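Local structure of arginine decarboxylase, A207R protein (2NVA) at residues Ser22-Trp34 / Glu53-Asn65. The protein probably decarboxylates L-arginine to agmatine with pyridoxal 5'-phosphate as cofactor, as a viral member of the ornithine decarboxylase-like family. Sequence-based numbering, arbitrary orientation.
Sequences SSPKIVEDLIDQW and EVLLKTMCDKNVN
Ile31 pushes CD1 between Lys62 and Val64, 3.7 Å from Lys62 CB and 3.7 Å from Val64 CG2, while Met59 SD flanks the same methyl. One helical turn earlier, Val27 crosses Leu55 and Met59 nearly at right angles: its CG2 lies 3.6 Å from Leu55 CD1, and its CG1, anti to the backbone N (chi1 172°), meets Met59 CE. Thr58 sits between Pro24 and Glu28. Its methyl CG2 packs crosswise on Glu28 CG at 3.6 Å, whereas OG1 touches Pro24 CB and is bound to Val54 O at 2.7 Å; Thr58 OG1 and Thr58 N reach Val54 O from opposite faces of its plane, so the oxygen accepts two bonds. Lys62, bent at chi2 and chi3, reaches across to helix 24-37, passing CE by Glu28 O; its NZ then forms a salt bridge with Asp32 OD2 (2.8 Å), on the syn side and 21° out of the carboxylate plane. A water donates to Glu28 OE1 and, weakly, to Thr58 O. The helices run roughly parallel, at 34° and 9.9 Å between axes, as neighbours joined through strand 41-46 of the TIM barrel; Phe257 and Tyr45 adjoin the apolar side. The chemistry is therefore graded: aliphatic carbons and sulfur pack on the buried flank, while on the more exposed flank the water and a salt bridge from Lys62, just past helix 53-61, link it to helix 24-37.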
loop_
_atom_site.group_PDB
_atom_site.type_symbol
_atom_site.label_atom_id
_atom_site.label_comp_id
_atom_site.label_asym_id
_atom_site.label_seq_id
_atom_site.Cartn_x
_atom_site.Cartn_y
_atom_site.Cartn_z
ATOM N N SER A 22 -5.970 18.035 11.676
ATOM C CA SER A 22 -4.951 17.630 12.644
ATOM C C SER A 22 -4.821 18.652 13.752
ATOM O O SER A 22 -4.869 19.855 13.488
ATOM C CB SER A 22 -3.613 17.451 11.926
ATOM O OG SER A 22 -3.752 16.476 10.899
ATOM N N SER A 23 -4.660 18.179 14.984
ATOM C CA SER A 23 -4.580 19.084 16.136
ATOM C C SER A 23 -3.333 18.866 16.990
ATOM O O SER A 23 -3.278 17.924 17.784
ATOM C CB SER A 23 -5.831 18.981 17.011
ATOM O OG SER A 23 -6.179 17.617 17.178
ATOM N N PRO A 24 -2.338 19.750 16.833
ATOM C CA PRO A 24 -1.147 19.701 17.676
ATOM C C PRO A 24 -1.463 19.729 19.177
ATOM O O PRO A 24 -0.755 19.082 19.955
ATOM C CB PRO A 24 -0.358 20.951 17.262
ATOM C CG PRO A 24 -0.849 21.276 15.890
ATOM C CD PRO A 24 -2.264 20.799 15.794
ATOM N N LYS A 25 -2.514 20.447 19.580
ATOM C CA LYS A 25 -2.865 20.564 21.008
ATOM C C LYS A 25 -3.234 19.211 21.617
ATOM O O LYS A 25 -2.932 18.944 22.784
ATOM C CB LYS A 25 -4.016 21.551 21.204
ATOM C CG LYS A 25 -3.759 22.918 20.563
ATOM C CD LYS A 25 -2.791 23.768 21.372
ATOM C CE LYS A 25 -2.238 24.951 20.543
ATOM N NZ LYS A 25 -1.296 24.440 19.455
ATOM N N ILE A 26 -3.893 18.360 20.832
ATOM C CA ILE A 26 -4.191 17.010 21.290
ATOM C C ILE A 26 -2.908 16.271 21.651
ATOM O O ILE A 26 -2.814 15.651 22.712
ATOM C CB ILE A 26 -5.058 16.218 20.260
ATOM C CG1 ILE A 26 -6.519 16.685 20.352
ATOM C CG2 ILE A 26 -4.958 14.704 20.510
ATOM C CD1 ILE A 26 -7.476 15.945 19.390
ATOM N N VAL A 27 -1.913 16.359 20.777
ATOM C CA VAL A 27 -0.640 15.668 20.979
ATOM C C VAL A 27 0.127 16.276 22.158
ATOM O O VAL A 27 0.692 15.535 22.957
ATOM C CB VAL A 27 0.201 15.681 19.696
ATOM C CG1 VAL A 27 1.634 15.134 19.941
ATOM C CG2 VAL A 27 -0.512 14.855 18.629
ATOM N N GLU A 28 0.114 17.608 22.273
ATOM C CA GLU A 28 0.705 18.279 23.449
ATOM C C GLU A 28 0.133 17.762 24.766
ATOM O O GLU A 28 0.891 17.452 25.698
ATOM C CB GLU A 28 0.548 19.802 23.364
ATOM C CG GLU A 28 1.343 20.415 22.203
ATOM C CD GLU A 28 1.108 21.905 22.042
ATOM O OE1 GLU A 28 2.053 22.592 21.579
ATOM O OE2 GLU A 28 -0.007 22.390 22.378
ATOM N N ASP A 29 -1.193 17.669 24.843
ATOM C CA ASP A 29 -1.854 17.128 26.024
ATOM C C ASP A 29 -1.447 15.690 26.291
ATOM O O ASP A 29 -1.245 15.311 27.436
ATOM C CB ASP A 29 -3.378 17.246 25.898
ATOM C CG ASP A 29 -3.855 18.693 25.917
ATOM O OD1 ASP A 29 -5.023 18.923 25.537
ATOM O OD2 ASP A 29 -3.080 19.606 26.322
ATOM N N LEU A 30 -1.314 14.891 25.226
ATOM C CA LEU A 30 -0.907 13.502 25.375
ATOM C C LEU A 30 0.553 13.356 25.787
ATOM O O LEU A 30 0.895 12.399 26.485
ATOM C CB LEU A 30 -1.180 12.687 24.095
ATOM C CG LEU A 30 -2.656 12.317 23.863
ATOM C CD1 LEU A 30 -2.892 11.805 22.454
ATOM C CD2 LEU A 30 -3.125 11.270 24.891
ATOM N N ILE A 31 1.409 14.277 25.342
ATOM C CA ILE A 31 2.800 14.280 25.788
ATOM C C ILE A 31 2.846 14.567 27.287
ATOM O O ILE A 31 3.596 13.932 28.030
ATOM C CB ILE A 31 3.657 15.281 24.997
ATOM C CG1 ILE A 31 3.782 14.814 23.536
ATOM C CG2 ILE A 31 5.048 15.453 25.664
ATOM C CD1 ILE A 31 4.215 15.911 22.572
ATOM N N ASP A 32 2.002 15.493 27.738
ATOM C CA ASP A 32 1.903 15.778 29.169
ATOM C C ASP A 32 1.409 14.572 29.956
ATOM O O ASP A 32 1.877 14.333 31.066
ATOM C CB ASP A 32 1.000 16.991 29.442
ATOM C CG ASP A 32 1.612 18.297 28.954
ATOM O OD1 ASP A 32 0.869 19.304 28.879
ATOM O OD2 ASP A 32 2.821 18.325 28.634
ATOM N N GLN A 33 0.471 13.825 29.369
ATOM C CA GLN A 33 -0.048 12.601 29.966
ATOM C C GLN A 33 1.022 11.520 30.020
ATOM O O GLN A 33 1.127 10.795 31.003
ATOM C CB GLN A 33 -1.264 12.090 29.198
ATOM C CG GLN A 33 -2.538 12.864 29.526
ATOM C CD GLN A 33 -2.932 12.713 30.987
ATOM O OE1 GLN A 33 -2.696 13.610 31.802
ATOM N NE2 GLN A 33 -3.522 11.563 31.335
ATOM N N TRP A 34 1.809 11.412 28.955
ATOM C CA TRP A 34 2.899 10.441 28.942
ATOM C C TRP A 34 3.831 10.682 30.132
ATOM O O TRP A 34 4.213 9.744 30.818
ATOM C CB TRP A 34 3.696 10.511 27.636
ATOM C CG TRP A 34 4.844 9.533 27.614
ATOM C CD1 TRP A 34 6.087 9.695 28.186
ATOM C CD2 TRP A 34 4.845 8.225 27.026
ATOM N NE1 TRP A 34 6.859 8.573 27.967
ATOM C CE2 TRP A 34 6.124 7.662 27.251
ATOM C CE3 TRP A 34 3.899 7.485 26.297
ATOM C CZ2 TRP A 34 6.471 6.385 26.792
ATOM C CZ3 TRP A 34 4.247 6.217 25.843
ATOM C CH2 TRP A 34 5.514 5.678 26.099
ATOM N N GLU A 53 4.882 17.101 9.264
ATOM C CA GLU A 53 5.916 18.009 9.763
ATOM C C GLU A 53 5.502 18.886 10.950
ATOM O O GLU A 53 6.362 19.269 11.762
ATOM C CB GLU A 53 6.582 18.809 8.642
ATOM C CG GLU A 53 5.743 19.865 7.994
ATOM C CD GLU A 53 6.521 20.601 6.890
ATOM O OE1 GLU A 53 6.531 21.846 6.885
ATOM O OE2 GLU A 53 7.129 19.909 6.025
ATOM N N VAL A 54 4.210 19.184 11.059
ATOM C CA VAL A 54 3.705 19.924 12.230
ATOM C C VAL A 54 3.728 19.039 13.477
ATOM O O VAL A 54 4.068 19.505 14.569
ATOM C CB VAL A 54 2.291 20.505 11.960
ATOM C CG1 VAL A 54 1.658 21.051 13.234
ATOM C CG2 VAL A 54 2.380 21.605 10.905
ATOM N N LEU A 55 3.373 17.765 13.305
ATOM C CA LEU A 55 3.440 16.800 14.400
ATOM C C LEU A 55 4.876 16.675 14.917
ATOM O O LEU A 55 5.102 16.691 16.127
ATOM C CB LEU A 55 2.941 15.421 13.942
ATOM C CG LEU A 55 2.939 14.282 14.966
ATOM C CD1 LEU A 55 2.063 14.615 16.172
ATOM C CD2 LEU A 55 2.497 12.969 14.326
ATOM N N LEU A 56 5.827 16.563 13.993
ATOM C CA LEU A 56 7.223 16.395 14.368
ATOM C C LEU A 56 7.747 17.645 15.078
ATOM O O LEU A 56 8.482 17.535 16.056
ATOM C CB LEU A 56 8.082 16.069 13.148
ATOM C CG LEU A 56 7.789 14.773 12.385
ATOM C CD1 LEU A 56 8.740 14.650 11.191
ATOM C CD2 LEU A 56 7.882 13.532 13.279
ATOM N N LYS A 57 7.366 18.823 14.588
ATOM C CA LYS A 57 7.768 20.075 15.251
ATOM C C LYS A 57 7.168 20.177 16.654
ATOM O O LYS A 57 7.823 20.654 17.587
ATOM C CB LYS A 57 7.406 21.296 14.391
ATOM C CG LYS A 57 7.738 22.673 15.004
ATOM C CD LYS A 57 9.219 22.797 15.369
ATOM C CE LYS A 57 9.567 24.252 15.715
ATOM N NZ LYS A 57 10.901 24.364 16.427
ATOM N N THR A 58 5.922 19.736 16.794
ATOM C CA THR A 58 5.242 19.726 18.087
ATOM C C THR A 58 5.963 18.826 19.091
ATOM O O THR A 58 6.147 19.203 20.250
ATOM C CB THR A 58 3.782 19.275 17.933
ATOM O OG1 THR A 58 3.111 20.160 17.024
ATOM C CG2 THR A 58 3.058 19.299 19.274
ATOM N N MET A 59 6.355 17.641 18.628
ATOM C CA MET A 59 7.183 16.698 19.389
ATOM C C MET A 59 8.487 17.382 19.819
ATOM O O MET A 59 8.862 17.367 20.995
ATOM C CB MET A 59 7.563 15.474 18.517
ATOM C CG MET A 59 6.427 14.473 18.097
ATOM S SD MET A 59 5.601 13.743 19.537
ATOM C CE MET A 59 4.365 12.840 18.635
ATOM N N CYS A 60 9.173 17.969 18.839
ATOM C CA CYS A 60 10.475 18.598 19.054
ATOM C C CYS A 60 10.404 19.633 20.184
ATOM O O CYS A 60 11.225 19.613 21.110
ATOM C CB CYS A 60 10.947 19.264 17.762
ATOM S SG CYS A 60 12.403 20.328 17.942
ATOM N N ASP A 61 9.420 20.529 20.090
ATOM C CA ASP A 61 9.230 21.611 21.062
ATOM C C ASP A 61 8.828 21.146 22.471
ATOM O O ASP A 61 9.007 21.888 23.445
ATOM C CB ASP A 61 8.186 22.609 20.517
ATOM C CG ASP A 61 8.694 23.381 19.294
ATOM O OD1 ASP A 61 9.921 23.366 19.026
ATOM O OD2 ASP A 61 7.859 24.001 18.597
ATOM N N LYS A 62 8.261 19.941 22.566
ATOM C CA LYS A 62 7.828 19.372 23.837
ATOM C C LYS A 62 8.903 18.462 24.411
ATOM O O LYS A 62 8.661 17.727 25.372
ATOM C CB LYS A 62 6.500 18.631 23.684
ATOM C CG LYS A 62 5.284 19.535 23.404
ATOM C CD LYS A 62 4.819 20.303 24.636
ATOM C CE LYS A 62 4.053 19.418 25.604
ATOM N NZ LYS A 62 3.734 20.214 26.841
ATOM N N ASN A 63 10.091 18.529 23.816
ATOM C CA ASN A 63 11.263 17.770 24.271
ATOM C C ASN A 63 11.138 16.255 24.114
ATOM O O ASN A 63 11.793 15.492 24.814
ATOM C CB ASN A 63 11.642 18.160 25.707
ATOM C CG ASN A 63 12.192 19.558 25.793
ATOM O OD1 ASN A 63 13.037 19.960 24.973
ATOM N ND2 ASN A 63 11.726 20.330 26.786
ATOM N N VAL A 64 10.292 15.832 23.187
ATOM C CA VAL A 64 10.172 14.414 22.834
ATOM C C VAL A 64 11.310 14.078 21.873
ATOM O O VAL A 64 11.679 14.921 21.051
ATOM C CB VAL A 64 8.803 14.124 22.162
ATOM C CG1 VAL A 64 8.681 12.654 21.723
ATOM C CG2 VAL A 64 7.637 14.490 23.112
ATOM N N ASN A 65 11.871 12.871 21.996
ATOM C CA ASN A 65 12.956 12.437 21.120
ATOM C C ASN A 65 12.415 11.580 19.977
ATOM O O ASN A 65 11.207 11.504 19.810
ATOM C CB ASN A 65 14.041 11.728 21.930
ATOM C CG ASN A 65 14.784 12.672 22.848
ATOM O OD1 ASN A 65 14.691 13.894 22.716
ATOM N ND2 ASN A 65 15.547 12.108 23.780
HETATM O O HOH W 1 4.691 22.045 21.125
#